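Local coordinates for beta-lactamase-related domain-containing protein (Bacteroides dorei DSM 17855, PDB 5TGF) that is probably a serine hydrolase of the beta-lactamase and penicillin-binding protein family, with a calcium site and no established substrate, at residues 116-128 with 187-199. Residues are numbered along the deposited sequence; the frame is centred on the assembly and turned at random.
Sequences APRVDNYNHLDSA and APVNTDGGHAPML
N123 and V189 make the one direct hydrogen bond between 116-128 and 187-199. V189 N donates to N123 OD1 at 2.8 Å and 166°, arriving in the carbonyl plane. N123 CG lies anti to its own carbonyl carbon (chi1 -69°), which turns the amide toward 187-189. The same oxygen rests 3.4 Å from V189 CG2. The other end of the amide, ND2, gives to a water that donates in turn to V189 O, so the amide links to V189 N directly and to V189 O through water.

M198, present as selenomethionine, extends along N123 and L125. Its chain bends at the last torsion (chi3 -69°) and brings CE to 3.3 Å from N123 O. Its SE packs 4.1 Å from L125 CD2. L125 CD1 touches L199 CD1, and the two side chains cross at about a right angle. At the other end, A196 CB sits 3.2 Å from N121 OD1, and T191 CG2 lies against the N121 amide.

The contact joins two loops, each leading into a helix, in the helical part of the beta-lactamase fold. The L199 side chain touches A64 and I68 of helix 60-74. A probable SxxK motif, S58 to K61, lies at the start of that helix, as in serine beta-lactamases.

D120 shapes the first loop through an Asx turn, with Y122 N donating to D120 OD1 at 3.0 Å. A water donates to D120 OD1 and Y122 O and accepts from M198 N, tying the turn to the start of helix 198-201. P197 CB lies against the D120 carboxylate. In the second loop, N190 OD1 takes D192 N and H195 ND1 from opposite faces of its amide plane. H195 NE2 is hydrogen-bonded to H309 NE2.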
loop_
_atom_site.group_PDB
_atom_site.type_symbol
_atom_site.label_atom_id
_atom_site.label_comp_id
_atom_site.label_asym_id
_atom_site.label_seq_id
_atom_site.Cartn_x
_atom_site.Cartn_y
_atom_site.Cartn_z
ATOM N N ALA A 116 -17.992 -13.215 8.484
ATOM C CA ALA A 116 -19.068 -12.325 8.887
ATOM C C ALA A 116 -19.865 -12.947 10.056
ATOM O O ALA A 116 -19.960 -14.168 10.170
ATOM C CB ALA A 116 -19.965 -12.033 7.686
ATOM N N PRO A 117 -20.298 -12.119 11.019
ATOM C CA PRO A 117 -20.285 -10.669 10.985
ATOM C C PRO A 117 -19.069 -10.048 11.680
ATOM O O PRO A 117 -19.058 -8.825 11.892
ATOM C CB PRO A 117 -21.560 -10.307 11.756
ATOM C CG PRO A 117 -21.686 -11.384 12.778
ATOM C CD PRO A 117 -21.133 -12.634 12.129
ATOM N N ARG A 118 -18.075 -10.858 12.019
ATOM C CA ARG A 118 -16.876 -10.396 12.732
ATOM C C ARG A 118 -16.052 -9.466 11.804
ATOM O O ARG A 118 -16.048 -9.637 10.571
ATOM C CB ARG A 118 -16.013 -11.574 13.192
ATOM C CG ARG A 118 -16.380 -12.208 14.550
ATOM C CD ARG A 118 -15.818 -11.436 15.786
ATOM N NE ARG A 118 -14.361 -11.150 15.785
ATOM C CZ ARG A 118 -13.785 -9.944 15.992
ATOM N NH1 ARG A 118 -14.503 -8.855 16.241
ATOM N NH2 ARG A 118 -12.460 -9.809 15.956
ATOM N N VAL A 119 -15.398 -8.470 12.388
ATOM C CA VAL A 119 -14.471 -7.606 11.649
ATOM C C VAL A 119 -13.185 -7.428 12.472
ATOM O O VAL A 119 -13.256 -7.146 13.667
ATOM C CB VAL A 119 -15.051 -6.210 11.439
ATOM C CG1 VAL A 119 -14.104 -5.380 10.567
ATOM C CG2 VAL A 119 -16.433 -6.288 10.799
ATOM N N ASP A 120 -12.028 -7.652 11.873
ATOM C CA ASP A 120 -10.740 -7.425 12.583
ATOM C C ASP A 120 -10.483 -5.928 12.696
ATOM O O ASP A 120 -10.122 -5.308 11.695
ATOM C CB ASP A 120 -9.559 -8.072 11.830
ATOM C CG ASP A 120 -8.194 -7.805 12.500
ATOM O OD1 ASP A 120 -8.074 -6.804 13.252
ATOM O OD2 ASP A 120 -7.219 -8.586 12.265
ATOM N N ASN A 121 -10.787 -5.359 13.874
ATOM C CA ASN A 121 -10.494 -3.960 14.218
ATOM C C ASN A 121 -9.471 -3.910 15.377
ATOM O O ASN A 121 -9.381 -2.910 16.091
ATOM C CB ASN A 121 -11.773 -3.219 14.652
ATOM C CG ASN A 121 -12.757 -3.023 13.518
ATOM O OD1 ASN A 121 -12.366 -2.746 12.393
ATOM N ND2 ASN A 121 -14.045 -3.115 13.824
ATOM N N TYR A 122 -8.693 -4.967 15.554
ATOM C CA TYR A 122 -7.788 -5.062 16.710
ATOM C C TYR A 122 -6.772 -3.919 16.739
ATOM O O TYR A 122 -6.167 -3.617 15.744
ATOM C CB TYR A 122 -7.030 -6.384 16.682
ATOM C CG TYR A 122 -7.893 -7.594 17.065
ATOM C CD1 TYR A 122 -8.128 -7.878 18.399
ATOM C CD2 TYR A 122 -8.424 -8.444 16.109
ATOM C CE1 TYR A 122 -8.856 -8.990 18.780
ATOM C CE2 TYR A 122 -9.152 -9.561 16.469
ATOM C CZ TYR A 122 -9.378 -9.824 17.819
ATOM O OH TYR A 122 -10.092 -10.933 18.265
ATOM N N ASN A 123 -6.506 -3.409 17.925
ATOM C CA ASN A 123 -5.399 -2.455 18.124
ATOM C C ASN A 123 -4.127 -3.114 18.652
ATOM O O ASN A 123 -3.101 -2.439 18.832
ATOM C CB ASN A 123 -5.843 -1.326 19.032
ATOM C CG ASN A 123 -6.856 -0.443 18.381
ATOM O OD1 ASN A 123 -6.680 -0.006 17.245
ATOM N ND2 ASN A 123 -7.879 -0.108 19.113
ATOM N N HIS A 124 -4.154 -4.436 18.802
ATOM C CA HIS A 124 -2.948 -5.185 19.129
ATOM C C HIS A 124 -2.823 -6.410 18.281
ATOM O O HIS A 124 -3.748 -7.254 18.212
ATOM C CB HIS A 124 -2.937 -5.580 20.615
ATOM C CG HIS A 124 -3.087 -4.421 21.535
ATOM N ND1 HIS A 124 -2.035 -3.592 21.863
ATOM C CD2 HIS A 124 -4.186 -3.886 22.118
ATOM C CE1 HIS A 124 -2.488 -2.576 22.580
ATOM N NE2 HIS A 124 -3.789 -2.737 22.750
ATOM N N LEU A 125 -1.684 -6.545 17.620
ATOM C CA LEU A 125 -1.539 -7.634 16.687
ATOM C C LEU A 125 -1.482 -9.013 17.340
ATOM O O LEU A 125 -1.902 -10.004 16.741
ATOM C CB LEU A 125 -0.339 -7.397 15.787
ATOM C CG LEU A 125 -0.447 -6.200 14.859
ATOM C CD1 LEU A 125 0.796 -6.190 13.968
ATOM C CD2 LEU A 125 -1.733 -6.245 14.036
ATOM N N ASP A 126 -0.997 -9.092 18.582
ATOM C CA ASP A 126 -0.978 -10.392 19.237
ATOM C C ASP A 126 -2.370 -10.989 19.395
ATOM O O ASP A 126 -2.564 -12.186 19.145
ATOM C CB ASP A 126 -0.208 -10.365 20.567
ATOM C CG ASP A 126 -0.858 -9.500 21.649
ATOM O OD1 ASP A 126 -1.783 -8.692 21.393
ATOM O OD2 ASP A 126 -0.357 -9.582 22.794
ATOM N N SER A 127 -3.347 -10.151 19.750
ATOM C CA SER A 127 -4.751 -10.577 19.798
ATOM C C SER A 127 -5.327 -10.885 18.394
ATOM O O SER A 127 -6.060 -11.858 18.205
ATOM C CB SER A 127 -5.606 -9.488 20.460
ATOM O OG SER A 127 -5.197 -9.243 21.782
ATOM N N ALA A 128 -4.978 -10.066 17.413
ATOM C CA ALA A 128 -5.443 -10.315 16.025
ATOM C C ALA A 128 -4.983 -11.664 15.539
ATOM O O ALA A 128 -5.751 -12.391 14.924
ATOM C CB ALA A 128 -4.957 -9.243 15.073
ATOM N N ALA A 187 -2.694 2.917 14.074
ATOM C CA ALA A 187 -3.552 2.633 15.225
ATOM C C ALA A 187 -3.653 3.898 16.059
ATOM O O ALA A 187 -2.707 4.707 16.048
ATOM C CB ALA A 187 -2.938 1.520 16.062
ATOM N N PRO A 188 -4.765 4.074 16.796
ATOM C CA PRO A 188 -5.912 3.156 16.833
ATOM C C PRO A 188 -6.683 3.114 15.524
ATOM O O PRO A 188 -6.709 4.101 14.753
ATOM C CB PRO A 188 -6.789 3.715 17.954
ATOM C CG PRO A 188 -6.448 5.163 18.015
ATOM C CD PRO A 188 -5.020 5.316 17.562
ATOM N N VAL A 189 -7.286 1.959 15.293
ATOM C CA VAL A 189 -8.025 1.648 14.075
ATOM C C VAL A 189 -9.397 2.304 14.126
ATOM O O VAL A 189 -10.117 2.128 15.103
ATOM C CB VAL A 189 -8.141 0.119 13.951
ATOM C CG1 VAL A 189 -8.977 -0.307 12.765
ATOM C CG2 VAL A 189 -6.756 -0.472 13.866
ATOM N N ASN A 190 -9.719 3.124 13.126
ATOM C CA ASN A 190 -11.063 3.675 12.939
ATOM C C ASN A 190 -12.004 2.559 12.491
ATOM O O ASN A 190 -11.666 1.776 11.599
ATOM C CB ASN A 190 -11.052 4.795 11.884
ATOM C CG ASN A 190 -12.449 5.270 11.501
ATOM O OD1 ASN A 190 -13.124 4.661 10.665
ATOM N ND2 ASN A 190 -12.904 6.342 12.133
ATOM N N THR A 191 -13.210 2.538 13.050
ATOM C CA THR A 191 -14.106 1.402 12.879
ATOM C C THR A 191 -15.324 1.688 12.011
ATOM O O THR A 191 -16.314 0.929 12.021
ATOM C CB THR A 191 -14.538 0.855 14.252
ATOM O OG1 THR A 191 -15.139 1.904 14.985
ATOM C CG2 THR A 191 -13.363 0.358 15.027
ATOM N N ASP A 192 -15.287 2.773 11.254
ATOM C CA ASP A 192 -16.440 3.167 10.448
ATOM C C ASP A 192 -16.700 2.255 9.245
ATOM O O ASP A 192 -17.757 2.312 8.610
ATOM C CB ASP A 192 -16.291 4.632 10.020
ATOM C CG ASP A 192 -16.294 5.607 11.224
ATOM O OD1 ASP A 192 -16.753 5.253 12.339
ATOM O OD2 ASP A 192 -15.833 6.736 11.031
ATOM N N GLY A 193 -15.737 1.413 8.932
ATOM C CA GLY A 193 -15.853 0.459 7.842
ATOM C C GLY A 193 -14.880 0.793 6.736
ATOM O O GLY A 193 -14.839 1.937 6.233
ATOM N N GLY A 194 -14.053 -0.188 6.383
ATOM C CA GLY A 194 -13.079 -0.021 5.336
ATOM C C GLY A 194 -11.772 0.656 5.724
ATOM O O GLY A 194 -10.914 0.905 4.842
ATOM N N HIS A 195 -11.573 0.882 7.017
ATOM C CA HIS A 195 -10.286 1.379 7.521
ATOM C C HIS A 195 -9.610 0.396 8.475
ATOM O O HIS A 195 -9.002 0.771 9.495
ATOM C CB HIS A 195 -10.449 2.744 8.192
ATOM C CG HIS A 195 -11.322 3.704 7.441
ATOM N ND1 HIS A 195 -12.290 4.468 8.065
ATOM C CD2 HIS A 195 -11.387 4.023 6.130
ATOM C CE1 HIS A 195 -12.926 5.192 7.161
ATOM N NE2 HIS A 195 -12.390 4.942 5.982
ATOM N N ALA A 196 -9.659 -0.864 8.086
ATOM C CA ALA A 196 -9.240 -1.991 8.916
ATOM C C ALA A 196 -8.958 -3.169 7.983
ATOM O O ALA A 196 -9.434 -3.147 6.849
ATOM C CB ALA A 196 -10.346 -2.362 9.893
ATOM N N PRO A 197 -8.127 -4.153 8.406
ATOM C CA PRO A 197 -7.412 -4.264 9.680
ATOM C C PRO A 197 -6.218 -3.321 9.734
ATOM O O PRO A 197 -5.976 -2.595 8.774
ATOM C CB PRO A 197 -6.950 -5.723 9.723
ATOM C CG PRO A 197 -7.024 -6.218 8.349
ATOM C CD PRO A 197 -7.866 -5.290 7.513
HETATM N N MSE A 198 -5.494 -3.322 10.842
HETATM C CA MSE A 198 -4.421 -2.304 11.074
HETATM C C MSE A 198 -3.544 -2.067 9.860
HETATM O O MSE A 198 -3.418 -0.930 9.380
HETATM C CB MSE A 198 -3.581 -2.721 12.300
HETATM C CG MSE A 198 -2.638 -1.595 12.733
HETATM SE SE MSE A 198 -1.382 -2.188 14.139
HETATM C CE MSE A 198 -2.724 -2.389 15.559
ATOM N N LEU A 199 -2.804 -3.082 9.430
ATOM C CA LEU A 199 -1.778 -2.864 8.411
ATOM C C LEU A 199 -2.479 -2.660 7.075
ATOM O O LEU A 199 -2.102 -1.776 6.274
ATOM C CB LEU A 199 -0.802 -4.036 8.292
ATOM C CG LEU A 199 0.439 -3.967 9.237
ATOM C CD1 LEU A 199 -0.005 -4.161 10.677
ATOM C CD2 LEU A 199 1.499 -4.982 8.859
HETATM O O HOH W 1 -6.484 -4.674 13.156
HETATM O O HOH W 2 -16.200 -1.755 11.559
HETATM O O HOH W 3 -10.088 1.702 17.681
#